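Local atomic coordinates of nonsense-mediated mRNA decay protein 2 (Saccharomyces cerevisiae, PDB entry 4LUN), a protein that takes part in nonsense-mediated decay of mRNAs containing premature stop codons, the part described here being its N-terminal MIF4G domain of HEAT-repeat type. Residues Val140-Tyr151 / Leu182-Ile190; Ile72-Leu81 / Phe108-Ala119. All blocks are in the same frame, centred on the assembly; numbering follows the deposited sequence.

Contact 1 (Val140-Tyr151 / Leu182-Ile190); sequences VKGNLRVFTELY and LLFSILREI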
loop_
_atom_site.group_PDB
_atom_site.type_symbol
_atom_site.label_atom_id
_atom_site.label_comp_id
_atom_site.label_asym_id
_atom_site.label_seq_id
_atom_site.Cartn_x
_atom_site.Cartn_y
_atom_site.Cartn_z
ATOM N N VAL A 140 0.689 6.283 2.863
ATOM C CA VAL A 140 -0.218 5.183 2.505
ATOM C C VAL A 140 0.428 4.239 1.503
ATOM O O VAL A 140 0.298 3.017 1.628
ATOM C CB VAL A 140 -1.538 5.730 1.932
ATOM C CG1 VAL A 140 -2.330 4.608 1.221
ATOM C CG2 VAL A 140 -2.359 6.320 3.048
ATOM N N LYS A 141 1.132 4.802 0.526
ATOM C CA LYS A 141 1.765 4.004 -0.517
ATOM C C LYS A 141 2.857 3.146 0.081
ATOM O O LYS A 141 3.014 1.993 -0.303
ATOM C CB LYS A 141 2.337 4.895 -1.638
ATOM C CG LYS A 141 1.252 5.589 -2.447
ATOM C CD LYS A 141 1.800 6.270 -3.703
ATOM C CE LYS A 141 2.968 7.172 -3.408
ATOM N NZ LYS A 141 3.266 8.057 -4.585
ATOM N N GLY A 142 3.610 3.703 1.017
ATOM C CA GLY A 142 4.635 2.928 1.707
ATOM C C GLY A 142 4.035 1.803 2.528
ATOM O O GLY A 142 4.543 0.673 2.540
ATOM N N ASN A 143 2.966 2.120 3.250
ATOM C CA ASN A 143 2.266 1.114 4.035
ATOM C C ASN A 143 1.677 0.025 3.149
ATOM O O ASN A 143 1.722 -1.159 3.495
ATOM C CB ASN A 143 1.167 1.765 4.878
ATOM C CG ASN A 143 1.728 2.664 5.972
ATOM O OD1 ASN A 143 2.879 2.501 6.390
ATOM N ND2 ASN A 143 0.913 3.592 6.454
ATOM N N LEU A 144 1.126 0.422 2.008
ATOM C CA LEU A 144 0.578 -0.556 1.071
ATOM C C LEU A 144 1.681 -1.442 0.520
ATOM O O LEU A 144 1.498 -2.642 0.347
ATOM C CB LEU A 144 -0.154 0.159 -0.083
ATOM C CG LEU A 144 -0.693 -0.693 -1.237
ATOM C CD1 LEU A 144 -1.815 -1.618 -0.747
ATOM C CD2 LEU A 144 -1.193 0.219 -2.346
ATOM N N ARG A 145 2.849 -0.857 0.268
ATOM C CA ARG A 145 3.935 -1.641 -0.314
ATOM C C ARG A 145 4.387 -2.708 0.671
ATOM O O ARG A 145 4.537 -3.889 0.319
ATOM C CB ARG A 145 5.100 -0.723 -0.684
ATOM C CG ARG A 145 6.179 -1.400 -1.512
ATOM C CD ARG A 145 7.300 -1.908 -0.655
ATOM N NE ARG A 145 8.282 -2.646 -1.449
ATOM C CZ ARG A 145 9.364 -2.093 -1.984
ATOM N NH1 ARG A 145 9.603 -0.799 -1.806
ATOM N NH2 ARG A 145 10.208 -2.835 -2.689
ATOM N N VAL A 146 4.575 -2.293 1.916
ATOM C CA VAL A 146 5.033 -3.204 2.965
ATOM C C VAL A 146 3.997 -4.294 3.228
ATOM O O VAL A 146 4.345 -5.467 3.397
ATOM C CB VAL A 146 5.383 -2.427 4.257
ATOM C CG1 VAL A 146 5.556 -3.382 5.434
ATOM C CG2 VAL A 146 6.661 -1.601 4.038
ATOM N N PHE A 147 2.725 -3.898 3.264
ATOM C CA PHE A 147 1.652 -4.864 3.434
ATOM C C PHE A 147 1.726 -5.930 2.359
ATOM O O PHE A 147 1.617 -7.122 2.648
ATOM C CB PHE A 147 0.274 -4.219 3.370
ATOM C CG PHE A 147 -0.833 -5.228 3.374
ATOM C CD1 PHE A 147 -1.363 -5.671 4.573
ATOM C CD2 PHE A 147 -1.322 -5.752 2.186
ATOM C CE1 PHE A 147 -2.366 -6.635 4.593
ATOM C CE2 PHE A 147 -2.324 -6.714 2.200
ATOM C CZ PHE A 147 -2.846 -7.146 3.414
ATOM N N THR A 148 1.896 -5.485 1.119
ATOM C CA THR A 148 1.847 -6.389 -0.020
ATOM C C THR A 148 3.031 -7.354 -0.021
ATOM O O THR A 148 2.873 -8.539 -0.353
ATOM C CB THR A 148 1.736 -5.612 -1.340
ATOM O OG1 THR A 148 0.584 -4.768 -1.269
ATOM C CG2 THR A 148 1.525 -6.573 -2.503
ATOM N N GLU A 149 4.197 -6.866 0.387
ATOM C CA GLU A 149 5.376 -7.722 0.443
ATOM C C GLU A 149 5.164 -8.817 1.488
ATOM O O GLU A 149 5.584 -9.974 1.292
ATOM C CB GLU A 149 6.642 -6.925 0.773
ATOM C CG GLU A 149 7.014 -5.817 -0.211
ATOM C CD GLU A 149 7.550 -6.316 -1.546
ATOM O OE1 GLU A 149 7.558 -7.545 -1.796
ATOM O OE2 GLU A 149 7.965 -5.459 -2.357
ATOM N N LEU A 150 4.497 -8.468 2.588
ATOM C CA LEU A 150 4.207 -9.454 3.638
ATOM C C LEU A 150 3.052 -10.381 3.270
ATOM O O LEU A 150 2.937 -11.500 3.795
ATOM C CB LEU A 150 3.915 -8.766 4.980
ATOM C CG LEU A 150 5.139 -8.119 5.608
ATOM C CD1 LEU A 150 4.708 -7.180 6.737
ATOM C CD2 LEU A 150 6.074 -9.208 6.136
ATOM N N TYR A 151 2.186 -9.904 2.390
ATOM C CA TYR A 151 1.146 -10.745 1.833
ATOM C C TYR A 151 1.800 -11.800 0.953
ATOM O O TYR A 151 1.457 -12.983 1.026
ATOM C CB TYR A 151 0.143 -9.903 1.020
ATOM C CG TYR A 151 -0.764 -10.775 0.177
ATOM C CD1 TYR A 151 -1.934 -11.297 0.700
ATOM C CD2 TYR A 151 -0.432 -11.096 -1.136
ATOM C CE1 TYR A 151 -2.744 -12.119 -0.060
ATOM C CE2 TYR A 151 -1.229 -11.915 -1.897
ATOM C CZ TYR A 151 -2.385 -12.423 -1.363
ATOM O OH TYR A 151 -3.190 -13.226 -2.141
ATOM N N LEU A 182 -8.100 -9.616 0.474
ATOM C CA LEU A 182 -7.780 -8.510 1.381
ATOM C C LEU A 182 -7.178 -7.309 0.661
ATOM O O LEU A 182 -7.528 -6.158 0.966
ATOM C CB LEU A 182 -6.861 -8.991 2.502
ATOM C CG LEU A 182 -6.526 -7.996 3.622
ATOM C CD1 LEU A 182 -7.775 -7.262 4.112
ATOM C CD2 LEU A 182 -5.843 -8.715 4.792
ATOM N N LEU A 183 -6.291 -7.559 -0.302
ATOM C CA LEU A 183 -5.748 -6.461 -1.100
ATOM C C LEU A 183 -6.824 -5.705 -1.858
ATOM O O LEU A 183 -6.723 -4.498 -2.010
ATOM C CB LEU A 183 -4.681 -6.945 -2.088
ATOM C CG LEU A 183 -3.293 -7.183 -1.509
ATOM C CD1 LEU A 183 -2.447 -7.980 -2.500
ATOM C CD2 LEU A 183 -2.635 -5.827 -1.190
ATOM N N PHE A 184 -7.831 -6.408 -2.369
ATOM C CA PHE A 184 -8.933 -5.761 -3.064
ATOM C C PHE A 184 -9.657 -4.809 -2.092
ATOM O O PHE A 184 -9.962 -3.660 -2.440
ATOM C CB PHE A 184 -9.899 -6.829 -3.640
ATOM C CG PHE A 184 -11.163 -6.260 -4.243
ATOM C CD1 PHE A 184 -11.260 -6.024 -5.610
ATOM C CD2 PHE A 184 -12.270 -5.991 -3.441
ATOM C CE1 PHE A 184 -12.433 -5.527 -6.162
ATOM C CE2 PHE A 184 -13.433 -5.480 -3.988
ATOM C CZ PHE A 184 -13.515 -5.249 -5.345
ATOM N N SER A 185 -9.899 -5.295 -0.877
ATOM C CA SER A 185 -10.602 -4.512 0.140
ATOM C C SER A 185 -9.830 -3.255 0.496
ATOM O O SER A 185 -10.397 -2.154 0.565
ATOM C CB SER A 185 -10.882 -5.343 1.394
ATOM O OG SER A 185 -11.783 -6.400 1.100
ATOM N N ILE A 186 -8.530 -3.418 0.698
ATOM C CA ILE A 186 -7.658 -2.275 1.001
ATOM C C ILE A 186 -7.640 -1.251 -0.143
ATOM O O ILE A 186 -7.778 -0.033 0.071
ATOM C CB ILE A 186 -6.237 -2.786 1.283
ATOM C CG1 ILE A 186 -6.220 -3.554 2.602
ATOM C CG2 ILE A 186 -5.216 -1.626 1.356
ATOM C CD1 ILE A 186 -4.956 -4.386 2.794
ATOM N N LEU A 187 -7.441 -1.720 -1.366
ATOM C CA LEU A 187 -7.352 -0.787 -2.487
ATOM C C LEU A 187 -8.679 -0.094 -2.774
ATOM O O LEU A 187 -8.702 1.094 -3.112
ATOM C CB LEU A 187 -6.804 -1.484 -3.725
ATOM C CG LEU A 187 -5.290 -1.656 -3.651
ATOM C CD1 LEU A 187 -4.808 -2.805 -4.540
ATOM C CD2 LEU A 187 -4.663 -0.332 -4.075
ATOM N N ARG A 188 -9.788 -0.811 -2.635
ATOM C CA ARG A 188 -11.086 -0.168 -2.859
ATOM C C ARG A 188 -11.328 0.990 -1.892
ATOM O O ARG A 188 -11.982 1.987 -2.244
ATOM C CB ARG A 188 -12.238 -1.169 -2.767
ATOM C CG ARG A 188 -13.514 -0.605 -3.383
ATOM C CD ARG A 188 -14.362 -1.678 -4.018
ATOM N NE ARG A 188 -15.177 -2.369 -3.030
ATOM C CZ ARG A 188 -16.248 -3.094 -3.332
ATOM N NH1 ARG A 188 -16.634 -3.213 -4.595
ATOM N NH2 ARG A 188 -16.933 -3.693 -2.370
ATOM N N GLU A 189 -10.813 0.856 -0.677
ATOM C CA GLU A 189 -10.897 1.931 0.308
ATOM C C GLU A 189 -9.977 3.104 -0.057
ATOM O O GLU A 189 -10.445 4.212 -0.261
ATOM C CB GLU A 189 -10.586 1.410 1.723
ATOM C CG GLU A 189 -10.402 2.505 2.806
ATOM C CD GLU A 189 -11.717 3.025 3.386
ATOM O OE1 GLU A 189 -12.789 2.695 2.832
ATOM O OE2 GLU A 189 -11.677 3.758 4.410
ATOM N N ILE A 190 -8.675 2.854 -0.148
ATOM C CA ILE A 190 -7.715 3.954 -0.269
ATOM C C ILE A 190 -7.760 4.685 -1.618
ATOM O O ILE A 190 -7.423 5.862 -1.699
ATOM C CB ILE A 190 -6.275 3.513 0.104
ATOM C CG1 ILE A 190 -5.715 2.502 -0.912
ATOM C CG2 ILE A 190 -6.247 2.961 1.548
ATOM C CD1 ILE A 190 -4.332 1.960 -0.504
#
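L144 of helix 130-152 and L183 of helix 182-190 each fit as a knob into a hole on the other helix, within the all-helical MIF4G domain with its HEAT-repeat architecture. The axes of the two segments are nearly antiparallel (173°) and 11.7 Å apart, a wide spacing that large side chains fill from both sides. The knob of L144 sits among L183, I186, L187 and I190, and its two methyls divide the work: CD1 faces I186 CG2, while CD2 meets L187 CD2 at 3.9 Å and also I190 CD1. In return L183 enters between L144, F147, T148 and Y151. Its CB is directed along the flank of its helix, but with CG anti to the carbonyl carbon (chi1 -80°) the two methyls swing across the gap: CD1 lies over one face of the Y151 ring, 4.2 Å from its centroid, and CD2 reaches the rim of F147, 3.5 Å from CE2. The F147 ring stands out from its helix because CG is anti to the backbone N (chi1 173°), and it is met in two ways. I186 CD1 lies over one face in a CH-pi contact, 3.6 Å from the ring centroid, whereas L182 CD2 and L183 CD2 come at the edge. At the far end V140 CG1 and I190 CD1 pass alongside at 3.7 Å. All ten touching residues are buried, and no hydrogen bond crosses. Both hydroxyls find partners off the opposing helix: Y151 OH bonds to the backbone N of Y227, and T148 OG1 donates to L144 O at 2.8 Å, on the face of that carbonyl opposite to T148 N, while L183 CD2 lies 3.4 Å from the same OG1.

Contact 2 (Ile72-Leu81 / Phe108-Ala119); sequences IIVTVTECLL and FTSPLLGAFLQA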
loop_
_atom_site.group_PDB
_atom_site.type_symbol
_atom_site.label_atom_id
_atom_site.label_comp_id
_atom_site.label_asym_id
_atom_site.label_seq_id
_atom_site.Cartn_x
_atom_site.Cartn_y
_atom_site.Cartn_z
ATOM N N ILE A 72 6.285 -6.464 22.082
ATOM C CA ILE A 72 6.910 -6.683 20.779
ATOM C C ILE A 72 5.923 -6.333 19.666
ATOM O O ILE A 72 6.288 -5.693 18.676
ATOM C CB ILE A 72 7.361 -8.146 20.604
ATOM C CG1 ILE A 72 8.576 -8.444 21.482
ATOM C CG2 ILE A 72 7.715 -8.431 19.151
ATOM C CD1 ILE A 72 8.998 -9.902 21.459
ATOM N N ILE A 73 4.672 -6.744 19.845
ATOM C CA ILE A 73 3.614 -6.462 18.876
ATOM C C ILE A 73 3.417 -4.959 18.667
ATOM O O ILE A 73 3.408 -4.481 17.530
ATOM C CB ILE A 73 2.283 -7.103 19.315
ATOM C CG1 ILE A 73 2.387 -8.626 19.231
ATOM C CG2 ILE A 73 1.121 -6.587 18.464
ATOM C CD1 ILE A 73 1.316 -9.348 20.000
ATOM N N VAL A 74 3.269 -4.215 19.762
ATOM C CA VAL A 74 3.159 -2.754 19.682
ATOM C C VAL A 74 4.398 -2.113 19.061
ATOM O O VAL A 74 4.291 -1.255 18.182
ATOM C CB VAL A 74 2.908 -2.129 21.064
ATOM C CG1 VAL A 74 2.936 -0.603 20.973
ATOM C CG2 VAL A 74 1.579 -2.606 21.623
ATOM N N THR A 75 5.573 -2.532 19.514
ATOM C CA THR A 75 6.827 -1.999 18.992
ATOM C C THR A 75 6.978 -2.239 17.494
ATOM O O THR A 75 7.296 -1.318 16.737
ATOM C CB THR A 75 8.039 -2.596 19.726
ATOM O OG1 THR A 75 7.957 -2.269 21.118
ATOM C CG2 THR A 75 9.338 -2.056 19.146
ATOM N N VAL A 76 6.746 -3.478 17.070
ATOM C CA VAL A 76 6.850 -3.839 15.663
ATOM C C VAL A 76 5.791 -3.119 14.811
ATOM O O VAL A 76 6.067 -2.717 13.679
ATOM C CB VAL A 76 6.761 -5.373 15.483
ATOM C CG1 VAL A 76 6.160 -5.742 14.150
ATOM C CG2 VAL A 76 8.140 -6.006 15.651
ATOM N N THR A 77 4.593 -2.947 15.363
ATOM C CA THR A 77 3.527 -2.250 14.651
ATOM C C THR A 77 3.980 -0.844 14.285
ATOM O O THR A 77 3.802 -0.394 13.153
ATOM C CB THR A 77 2.233 -2.155 15.474
ATOM O OG1 THR A 77 1.741 -3.468 15.764
ATOM C CG2 THR A 77 1.165 -1.399 14.685
ATOM N N GLU A 78 4.578 -0.157 15.254
ATOM C CA GLU A 78 5.104 1.182 15.033
ATOM C C GLU A 78 6.250 1.168 14.022
ATOM O O GLU A 78 6.285 1.983 13.106
ATOM C CB GLU A 78 5.561 1.791 16.359
ATOM C CG GLU A 78 5.362 3.285 16.457
ATOM C CD GLU A 78 5.058 3.730 17.875
ATOM O OE1 GLU A 78 4.026 4.407 18.076
ATOM O OE2 GLU A 78 5.849 3.404 18.788
ATOM N N CYS A 79 7.181 0.229 14.180
ATOM C CA CYS A 79 8.311 0.123 13.255
ATOM C C CYS A 79 7.865 -0.180 11.829
ATOM O O CYS A 79 8.406 0.378 10.873
ATOM C CB CYS A 79 9.293 -0.951 13.716
ATOM S SG CYS A 79 10.086 -0.562 15.283
ATOM N N LEU A 80 6.888 -1.074 11.692
ATOM C CA LEU A 80 6.418 -1.486 10.374
ATOM C C LEU A 80 5.748 -0.331 9.639
ATOM O O LEU A 80 5.940 -0.141 8.434
ATOM C CB LEU A 80 5.441 -2.656 10.503
ATOM C CG LEU A 80 5.456 -3.644 9.346
ATOM C CD1 LEU A 80 6.888 -4.046 9.031
ATOM C CD2 LEU A 80 4.621 -4.862 9.721
ATOM N N LEU A 81 4.957 0.438 10.374
ATOM C CA LEU A 81 4.231 1.557 9.785
ATOM C C LEU A 81 5.185 2.666 9.367
ATOM O O LEU A 81 4.837 3.514 8.551
ATOM C CB LEU A 81 3.182 2.094 10.760
ATOM C CG LEU A 81 1.963 1.219 11.062
ATOM C CD1 LEU A 81 1.140 1.820 12.194
ATOM C CD2 LEU A 81 1.106 1.068 9.826
ATOM N N PHE A 108 1.114 -13.594 17.519
ATOM C CA PHE A 108 1.853 -12.391 17.129
ATOM C C PHE A 108 1.225 -11.739 15.898
ATOM O O PHE A 108 0.941 -10.544 15.896
ATOM C CB PHE A 108 3.322 -12.716 16.841
ATOM C CG PHE A 108 4.050 -11.645 16.065
ATOM C CD1 PHE A 108 4.553 -10.523 16.703
ATOM C CD2 PHE A 108 4.249 -11.773 14.694
ATOM C CE1 PHE A 108 5.226 -9.543 15.992
ATOM C CE2 PHE A 108 4.924 -10.798 13.976
ATOM C CZ PHE A 108 5.411 -9.678 14.626
ATOM N N THR A 109 1.013 -12.533 14.855
ATOM C CA THR A 109 0.589 -11.983 13.556
ATOM C C THR A 109 -0.838 -11.440 13.526
ATOM O O THR A 109 -1.107 -10.415 12.878
ATOM C CB THR A 109 0.824 -13.007 12.420
ATOM O OG1 THR A 109 2.168 -13.502 12.524
ATOM C CG2 THR A 109 0.629 -12.360 11.053
ATOM N N SER A 110 -1.761 -12.113 14.204
ATOM C CA SER A 110 -3.146 -11.638 14.258
ATOM C C SER A 110 -3.294 -10.209 14.797
ATOM O O SER A 110 -3.835 -9.339 14.092
ATOM C CB SER A 110 -4.076 -12.635 14.979
ATOM O OG SER A 110 -5.340 -12.051 15.253
ATOM N N PRO A 111 -2.802 -9.936 16.023
ATOM C CA PRO A 111 -2.941 -8.547 16.483
ATOM C C PRO A 111 -2.100 -7.546 15.676
ATOM O O PRO A 111 -2.507 -6.387 15.537
ATOM C CB PRO A 111 -2.476 -8.605 17.945
ATOM C CG PRO A 111 -1.633 -9.836 18.041
ATOM C CD PRO A 111 -2.200 -10.808 17.050
ATOM N N LEU A 112 -0.961 -7.980 15.143
ATOM C CA LEU A 112 -0.147 -7.112 14.306
ATOM C C LEU A 112 -0.924 -6.732 13.048
ATOM O O LEU A 112 -0.987 -5.561 12.683
ATOM C CB LEU A 112 1.168 -7.788 13.906
ATOM C CG LEU A 112 1.966 -7.045 12.817
ATOM C CD1 LEU A 112 2.427 -5.686 13.299
ATOM C CD2 LEU A 112 3.146 -7.855 12.305
ATOM N N LEU A 113 -1.523 -7.722 12.395
ATOM C CA LEU A 113 -2.249 -7.446 11.157
ATOM C C LEU A 113 -3.421 -6.511 11.407
ATOM O O LEU A 113 -3.658 -5.573 10.638
ATOM C CB LEU A 113 -2.735 -8.748 10.521
ATOM C CG LEU A 113 -3.672 -8.595 9.322
ATOM C CD1 LEU A 113 -2.971 -7.827 8.211
ATOM C CD2 LEU A 113 -4.119 -9.953 8.814
ATOM N N GLY A 114 -4.163 -6.772 12.479
ATOM C CA GLY A 114 -5.323 -5.959 12.798
ATOM C C GLY A 114 -4.962 -4.508 13.041
ATOM O O GLY A 114 -5.675 -3.602 12.602
ATOM N N ALA A 115 -3.849 -4.287 13.737
ATOM C CA ALA A 115 -3.391 -2.931 14.023
ATOM C C ALA A 115 -2.812 -2.289 12.772
ATOM O O ALA A 115 -3.018 -1.095 12.519
ATOM C CB ALA A 115 -2.358 -2.945 15.138
ATOM N N PHE A 116 -2.069 -3.072 11.990
ATOM C CA PHE A 116 -1.462 -2.528 10.778
ATOM C C PHE A 116 -2.518 -2.055 9.765
ATOM O O PHE A 116 -2.328 -1.042 9.096
ATOM C CB PHE A 116 -0.504 -3.540 10.132
ATOM C CG PHE A 116 0.327 -2.954 9.018
ATOM C CD1 PHE A 116 1.545 -2.346 9.282
ATOM C CD2 PHE A 116 -0.131 -2.979 7.712
ATOM C CE1 PHE A 116 2.303 -1.782 8.251
ATOM C CE2 PHE A 116 0.619 -2.433 6.683
ATOM C CZ PHE A 116 1.835 -1.830 6.950
ATOM N N LEU A 117 -3.637 -2.767 9.673
ATOM C CA LEU A 117 -4.688 -2.439 8.708
ATOM C C LEU A 117 -5.345 -1.088 8.984
ATOM O O LEU A 117 -5.992 -0.508 8.100
ATOM C CB LEU A 117 -5.744 -3.551 8.673
ATOM C CG LEU A 117 -5.317 -4.854 7.991
ATOM C CD1 LEU A 117 -6.316 -5.985 8.296
ATOM C CD2 LEU A 117 -5.213 -4.625 6.474
ATOM N N GLN A 118 -5.192 -0.596 10.215
ATOM C CA GLN A 118 -5.741 0.713 10.567
ATOM C C GLN A 118 -5.102 1.802 9.707
ATOM O O GLN A 118 -5.689 2.865 9.498
ATOM C CB GLN A 118 -5.527 1.002 12.054
ATOM C CG GLN A 118 -6.120 2.315 12.547
ATOM C CD GLN A 118 -7.623 2.411 12.338
ATOM O OE1 GLN A 118 -8.353 1.440 12.528
ATOM N NE2 GLN A 118 -8.092 3.594 11.946
ATOM N N ALA A 119 -3.918 1.515 9.163
ATOM C CA ALA A 119 -3.206 2.483 8.318
ATOM C C ALA A 119 -3.945 2.802 7.019
ATOM O O ALA A 119 -3.660 3.801 6.336
ATOM C CB ALA A 119 -1.812 1.971 8.007
#
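I73 and L112 mark the closest backbone approach, with CA atoms 6.0 Å apart, where helix 72-81 and helix 108-116 run in the same general direction, the axes of the two segments 9.6 Å apart and crossing at -40°. Beside that point I73 CD1 rests on P111 CG at 3.6 Å, at the proline kink of the second helix, and its CG1 slides past the F108 ring. V76 CG1 comes to the edge of that same ring and also touches L112 CD1. At the other end L81 CG is anti to the carbonyl carbon (chi1 -70°), which brings CD2 against both F116 CE1, at 3.5 Å, and A119 CB, at 3.6 Å. T77 turns OG1 back to I73 O (2.6 Å), donating from above the carbonyl plane, so the hydroxyl is paired within its own helix and can lie against L112 CD1, while CG2 meets A115 CB. Replacing T77 by an alanine would probably leave I73 O without its second donor and open a gap beside L112 CD1 and A115 CB. No hydrogen bond joins the segments, which implies that adhesion here rests on apolar fit, with the one polar side chain at the interface satisfied locally.

Along the chain both halves of contact 2 come before either half of contact 1, and their centres lie 14 Å apart within one MIF4G range. Helix 106-116, which carries most of the second half of contact 2, is followed by helix 130-152, which carries the first half of contact 1, and these neighbours pack directly: N143 O lies 3.5 Å from F116 CZ, and F116 touches F147. From helix 182-190, I186 CD1 comes within 3.7 Å of L117 CD2, just past helix 106-116. L80 also touches V146 and L150 of helix 130-152. Contact 1 lies about 3 Å from the chain centre and is wholly buried, contact 2 about 15 Å out and partly buried. The two interfaces therefore meet through helix 130-152, consistent with the HEAT-repeat character of the domain.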